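Local coordinates for resiniferatoxin-binding, phosphotriesterase-related protein (Rhodobacter sphaeroides 2.4.1, PDB 3K2G) that binds two zinc ions per subunit in a TIM barrel of the phosphotriesterase family and probably acts as a metal-dependent phosphoric ester hydrolase, at residues 35-40 against 101-106; 113-118 against 129-134. One frame throughout, in Å; residues are numbered along the deposited sequence.

From the N terminus, the chain leaves strand 31-32, passes the metal-binding His34 and His36, and runs through helix 85-97 before strand 102-105 comes back beside residues 35-37; contact 1 closes that long loop. Contact 2 follows at once: helix 115-125 packs on strand 128-131, the next strand of the same parallel sheet, and closes a short beta-alpha-beta crossover. The two are in series, neither nested nor crossed. Strand 102-105 joins them, since Asp105 N lies 2.9 Å from Val130 O, a probable hydrogen bond, and Asp105 OD2 packs against Leu118. Together they tie the metal-binding loop to neighbouring strands of the barrel and to the helix outside them.

Contact 1. Residues 35-40 against 101-106; sequences EHLQND and RSIVDP. With ZN (zinc ion), chain I.
Glu35 and Asp105 bring the two backbones to a CA-CA distance of 5.1 Å, where residues 35-38 run 74° away from the direction of 103-106 and Glu35 N donates to Val104 O. The return contact is a CA-H...O one, from Asp105 CA to Glu35 O at 3.1 Å. Just beyond it the chain of 35-40 turns away from strand 102-105, and the Asp105 side chain takes over. Chi1 of -172° sets its CG anti to the backbone N; OD2 then accepts from Leu37 N at 2.8 Å, with Leu37 CG packed against the accepting oxygen. That bond is fairly straight, the N-H coming from above the carboxylate plane. Water 1 donates to the same OD2 at 2.7 Å and also to Gln38 O, extending the link by one residue. OD1 is held by Thr107 OG1, which also bonds His36 ND1, and the imidazole and carboxylate planes stand nearly perpendicular, 86° apart. Pro106 CG sits 3.9 Å from His36 CE1, approaching the ring obliquely. Apolar contact is made by Ile103 CG2 with Glu35 CB and CG, the two side chains crossing at about a right angle. The Glu35 carboxylate leads away to Ser302 OG and His303 N. His36 NE2 binds a zinc ion at 2.2 Å, with water 2, His34, Glu177 and Asp304 completing the ligands. Thr107 OG1 is thus the second-shell partner of His36 ND1, and Asp105 stands behind it, holding Thr107. Buried, with OD2 gripped by two donors, Asp105 also helps hold the backbone just after His36. A carboxylate so placed probably stays ionised and, through Thr107, may help polarise the zinc-bound ring.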
loop_
_atom_site.group_PDB
_atom_site.type_symbol
_atom_site.label_atom_id
_atom_site.label_comp_id
_atom_site.label_asym_id
_atom_site.label_seq_id
_atom_site.Cartn_x
_atom_site.Cartn_y
_atom_site.Cartn_z
ATOM N N GLU B 35 28.793 16.993 -1.429
ATOM C CA GLU B 35 29.630 16.680 -0.272
ATOM C C GLU B 35 30.261 17.951 0.278
ATOM O O GLU B 35 30.534 18.891 -0.471
ATOM C CB GLU B 35 30.767 15.734 -0.664
ATOM C CG GLU B 35 30.353 14.460 -1.371
ATOM C CD GLU B 35 29.524 13.535 -0.496
ATOM O OE1 GLU B 35 29.700 13.559 0.741
ATOM O OE2 GLU B 35 28.703 12.771 -1.052
ATOM N N HIS B 36 30.486 17.985 1.588
ATOM C CA HIS B 36 31.139 19.135 2.193
ATOM C C HIS B 36 32.509 18.631 2.609
ATOM O O HIS B 36 32.614 17.623 3.313
ATOM C CB HIS B 36 30.351 19.623 3.404
ATOM C CG HIS B 36 28.983 20.111 3.061
ATOM N ND1 HIS B 36 28.749 21.366 2.543
ATOM C CD2 HIS B 36 27.781 19.488 3.101
ATOM C CE1 HIS B 36 27.463 21.495 2.275
ATOM N NE2 HIS B 36 26.855 20.370 2.603
ATOM N N LEU B 37 33.556 19.318 2.155
ATOM C CA LEU B 37 34.920 18.916 2.474
ATOM C C LEU B 37 35.431 19.632 3.713
ATOM O O LEU B 37 36.284 19.117 4.433
ATOM C CB LEU B 37 35.824 19.186 1.273
ATOM C CG LEU B 37 35.295 18.467 0.027
ATOM C CD1 LEU B 37 36.245 18.665 -1.138
ATOM C CD2 LEU B 37 35.125 16.987 0.333
ATOM N N GLN B 38 34.886 20.820 3.941
ATOM C CA GLN B 38 35.206 21.669 5.084
ATOM C C GLN B 38 33.960 22.525 5.290
ATOM O O GLN B 38 33.352 22.959 4.318
ATOM C CB GLN B 38 36.387 22.594 4.764
ATOM C CG GLN B 38 37.746 21.927 4.619
ATOM C CD GLN B 38 38.280 21.403 5.937
ATOM O OE1 GLN B 38 37.980 20.278 6.341
ATOM N NE2 GLN B 38 39.060 22.226 6.625
ATOM N N ASN B 39 33.566 22.770 6.532
ATOM C CA ASN B 39 32.395 23.607 6.772
ATOM C C ASN B 39 32.282 24.005 8.234
ATOM O O ASN B 39 33.100 23.611 9.062
ATOM C CB ASN B 39 31.110 22.888 6.337
ATOM C CG ASN B 39 30.729 21.751 7.270
ATOM O OD1 ASN B 39 31.463 21.424 8.204
ATOM N ND2 ASN B 39 29.579 21.136 7.013
ATOM N N ASP B 40 31.252 24.784 8.541
ATOM C CA ASP B 40 31.009 25.246 9.901
ATOM C C ASP B 40 29.507 25.246 10.193
ATOM O O ASP B 40 28.758 26.051 9.641
ATOM C CB ASP B 40 31.598 26.651 10.077
ATOM C CG ASP B 40 31.306 27.239 11.441
ATOM O OD1 ASP B 40 31.509 26.532 12.452
ATOM O OD2 ASP B 40 30.879 28.414 11.500
ATOM N N ARG B 101 36.455 10.494 -9.243
ATOM C CA ARG B 101 37.219 11.466 -10.012
ATOM C C ARG B 101 36.866 12.892 -9.623
ATOM O O ARG B 101 37.730 13.762 -9.589
ATOM C CB ARG B 101 36.951 11.267 -11.504
ATOM C CG ARG B 101 36.957 9.803 -11.909
ATOM C CD ARG B 101 36.390 9.581 -13.305
ATOM N NE ARG B 101 35.749 8.270 -13.422
ATOM C CZ ARG B 101 35.170 7.812 -14.528
ATOM N NH1 ARG B 101 35.150 8.556 -15.628
ATOM N NH2 ARG B 101 34.599 6.614 -14.534
ATOM N N SER B 102 35.597 13.128 -9.309
ATOM C CA SER B 102 35.160 14.475 -8.971
ATOM C C SER B 102 34.203 14.589 -7.787
ATOM O O SER B 102 33.417 13.685 -7.514
ATOM C CB SER B 102 34.481 15.105 -10.197
ATOM O OG SER B 102 35.268 14.941 -11.369
ATOM N N ILE B 103 34.272 15.727 -7.104
ATOM C CA ILE B 103 33.375 16.015 -5.990
ATOM C C ILE B 103 32.816 17.431 -6.114
ATOM O O ILE B 103 33.548 18.376 -6.413
ATOM C CB ILE B 103 34.075 15.899 -4.623
ATOM C CG1 ILE B 103 34.493 14.449 -4.368
ATOM C CG2 ILE B 103 33.119 16.364 -3.518
ATOM C CD1 ILE B 103 35.224 14.244 -3.057
ATOM N N VAL B 104 31.512 17.568 -5.900
ATOM C CA VAL B 104 30.854 18.866 -5.950
ATOM C C VAL B 104 30.607 19.297 -4.508
ATOM O O VAL B 104 29.873 18.637 -3.768
ATOM C CB VAL B 104 29.495 18.802 -6.701
ATOM C CG1 VAL B 104 28.843 20.184 -6.722
ATOM C CG2 VAL B 104 29.709 18.300 -8.131
ATOM N N ASP B 105 31.237 20.396 -4.105
ATOM C CA ASP B 105 31.082 20.901 -2.750
ATOM C C ASP B 105 30.195 22.139 -2.770
ATOM O O ASP B 105 30.623 23.221 -3.176
ATOM C CB ASP B 105 32.443 21.251 -2.152
ATOM C CG ASP B 105 32.352 21.597 -0.677
ATOM O OD1 ASP B 105 31.376 22.268 -0.288
ATOM O OD2 ASP B 105 33.257 21.198 0.082
ATOM N N PRO B 106 28.946 21.993 -2.319
ATOM C CA PRO B 106 27.983 23.095 -2.287
ATOM C C PRO B 106 28.046 23.986 -1.049
ATOM O O PRO B 106 27.094 24.719 -0.769
ATOM C CB PRO B 106 26.651 22.369 -2.408
ATOM C CG PRO B 106 26.899 21.143 -1.571
ATOM C CD PRO B 106 28.289 20.712 -1.998
HETATM ZN ZN ZN I . 24.797 19.788 2.239
HETATM O O HOH W 1 34.134 23.178 1.681
HETATM O O HOH W 2 23.203 19.955 3.371
#

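Contact 2. Residues 113-118 against 129-134; sequences RDPVKL and VVMGAG
Arg113 reaches across Met131, a selenomethionine here, with the two side chains crossing at about a right angle and Arg113 CD 3.8 Å from Met131 CG. The arginine is extended through its first two torsions and bends at the third (chi3 59°), which places NE; beyond it the guanidinium presents its edge to the loop after strand 128-131. There NH1 donates to Gly132 O at 3.0 Å, meeting a lone pair in the carbonyl plane, while the oxygen lies only 3° out of the guanidinium plane. The same NH1 is close to Ala133 CB, 3.2 Å away, so packing is tight beside the bond. NH2 forms a salt bridge with Glu160.

Met131 CG is anti to its backbone N (chi1 176°), which sets it against Arg113 CD. Its SE meets Pro115 CB at 3.6 Å, the pair crossing at a slant. Leu118, one helical turn on, touches both Val129 CG1 and Met131 CB with CD1, each 4.0 Å away, and crosses the valine at about a right angle. Asp114 N-caps the helix: its OD1 accepts from Lys117 N and, weakly, from Val116 N.

The arrangement is the helix-on-strand face of a beta-alpha-beta crossover, apolar where Pro115 and Leu118 meet Met131 and Val129, polar where Arg113 meets Gly132; there the Glu160 salt bridge balances the charge and helps hold the guanidinium while NH1 satisfies the buried carbonyl.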
loop_
_atom_site.group_PDB
_atom_site.type_symbol
_atom_site.label_atom_id
_atom_site.label_comp_id
_atom_site.label_asym_id
_atom_site.label_seq_id
_atom_site.Cartn_x
_atom_site.Cartn_y
_atom_site.Cartn_z
ATOM N N ARG B 113 32.518 28.330 3.145
ATOM C CA ARG B 113 33.111 28.083 1.833
ATOM C C ARG B 113 34.529 28.654 1.805
ATOM O O ARG B 113 34.749 29.793 2.210
ATOM C CB ARG B 113 32.264 28.729 0.732
ATOM C CG ARG B 113 32.793 28.481 -0.677
ATOM C CD ARG B 113 31.983 29.232 -1.720
ATOM N NE ARG B 113 31.992 30.676 -1.496
ATOM C CZ ARG B 113 31.423 31.564 -2.308
ATOM N NH1 ARG B 113 30.798 31.158 -3.406
ATOM N NH2 ARG B 113 31.474 32.860 -2.021
ATOM N N ASP B 114 35.484 27.860 1.330
ATOM C CA ASP B 114 36.876 28.292 1.264
ATOM C C ASP B 114 37.607 27.723 0.047
ATOM O O ASP B 114 38.065 26.581 0.064
ATOM C CB ASP B 114 37.619 27.861 2.530
ATOM C CG ASP B 114 38.960 28.554 2.685
ATOM O OD1 ASP B 114 39.691 28.685 1.679
ATOM O OD2 ASP B 114 39.284 28.962 3.822
ATOM N N PRO B 115 37.744 28.525 -1.021
ATOM C CA PRO B 115 38.428 28.074 -2.237
ATOM C C PRO B 115 39.895 27.699 -2.036
ATOM O O PRO B 115 40.437 26.868 -2.764
ATOM C CB PRO B 115 38.245 29.251 -3.196
ATOM C CG PRO B 115 38.143 30.425 -2.284
ATOM C CD PRO B 115 37.266 29.909 -1.171
ATOM N N VAL B 116 40.540 28.313 -1.052
ATOM C CA VAL B 116 41.939 28.004 -0.788
ATOM C C VAL B 116 42.068 26.554 -0.335
ATOM O O VAL B 116 42.891 25.801 -0.852
ATOM C CB VAL B 116 42.518 28.921 0.308
ATOM C CG1 VAL B 116 43.975 28.576 0.549
ATOM C CG2 VAL B 116 42.377 30.381 -0.106
ATOM N N LYS B 117 41.237 26.169 0.628
ATOM C CA LYS B 117 41.245 24.812 1.160
ATOM C C LYS B 117 40.896 23.799 0.076
ATOM O O LYS B 117 41.574 22.783 -0.076
ATOM C CB LYS B 117 40.243 24.687 2.310
ATOM C CG LYS B 117 40.517 25.582 3.516
ATOM C CD LYS B 117 39.534 25.244 4.640
ATOM C CE LYS B 117 39.630 26.192 5.826
ATOM N NZ LYS B 117 40.923 26.075 6.557
ATOM N N LEU B 118 39.834 24.083 -0.677
ATOM C CA LEU B 118 39.404 23.195 -1.752
ATOM C C LEU B 118 40.542 22.905 -2.731
ATOM O O LEU B 118 40.731 21.765 -3.152
ATOM C CB LEU B 118 38.213 23.803 -2.511
ATOM C CG LEU B 118 36.891 23.960 -1.752
ATOM C CD1 LEU B 118 35.787 24.349 -2.724
ATOM C CD2 LEU B 118 36.539 22.650 -1.053
ATOM N N VAL B 129 37.465 19.218 -7.904
ATOM C CA VAL B 129 36.465 19.826 -7.036
ATOM C C VAL B 129 35.733 21.013 -7.657
ATOM O O VAL B 129 36.359 21.960 -8.150
ATOM C CB VAL B 129 37.105 20.293 -5.705
ATOM C CG1 VAL B 129 36.084 21.029 -4.850
ATOM C CG2 VAL B 129 37.653 19.091 -4.952
ATOM N N VAL B 130 34.402 20.954 -7.621
ATOM C CA VAL B 130 33.553 22.023 -8.138
ATOM C C VAL B 130 33.006 22.799 -6.941
ATOM O O VAL B 130 32.519 22.193 -5.983
ATOM C CB VAL B 130 32.364 21.463 -8.949
ATOM C CG1 VAL B 130 31.459 22.602 -9.377
ATOM C CG2 VAL B 130 32.875 20.705 -10.170
HETATM N N MSE B 131 33.077 24.130 -7.006
HETATM C CA MSE B 131 32.628 24.995 -5.910
HETATM C C MSE B 131 31.282 25.687 -6.126
HETATM O O MSE B 131 30.989 26.194 -7.216
HETATM C CB MSE B 131 33.706 26.045 -5.633
HETATM C CG MSE B 131 33.366 27.094 -4.574
HETATM SE SE MSE B 131 34.951 28.174 -4.162
HETATM C CE MSE B 131 35.025 29.136 -5.866
ATOM N N GLY B 132 30.473 25.700 -5.067
ATOM C CA GLY B 132 29.165 26.322 -5.116
ATOM C C GLY B 132 29.169 27.775 -4.684
ATOM O O GLY B 132 30.225 28.379 -4.497
ATOM N N ALA B 133 27.978 28.340 -4.525
ATOM C CA ALA B 133 27.841 29.737 -4.141
ATOM C C ALA B 133 26.427 30.083 -3.682
ATOM O O ALA B 133 25.524 29.248 -3.726
ATOM C CB ALA B 133 28.237 30.626 -5.310
ATOM N N GLY B 134 26.243 31.327 -3.254
ATOM C CA GLY B 134 24.941 31.769 -2.789
ATOM C C GLY B 134 24.809 31.724 -1.279
ATOM O O GLY B 134 25.785 31.482 -0.564
#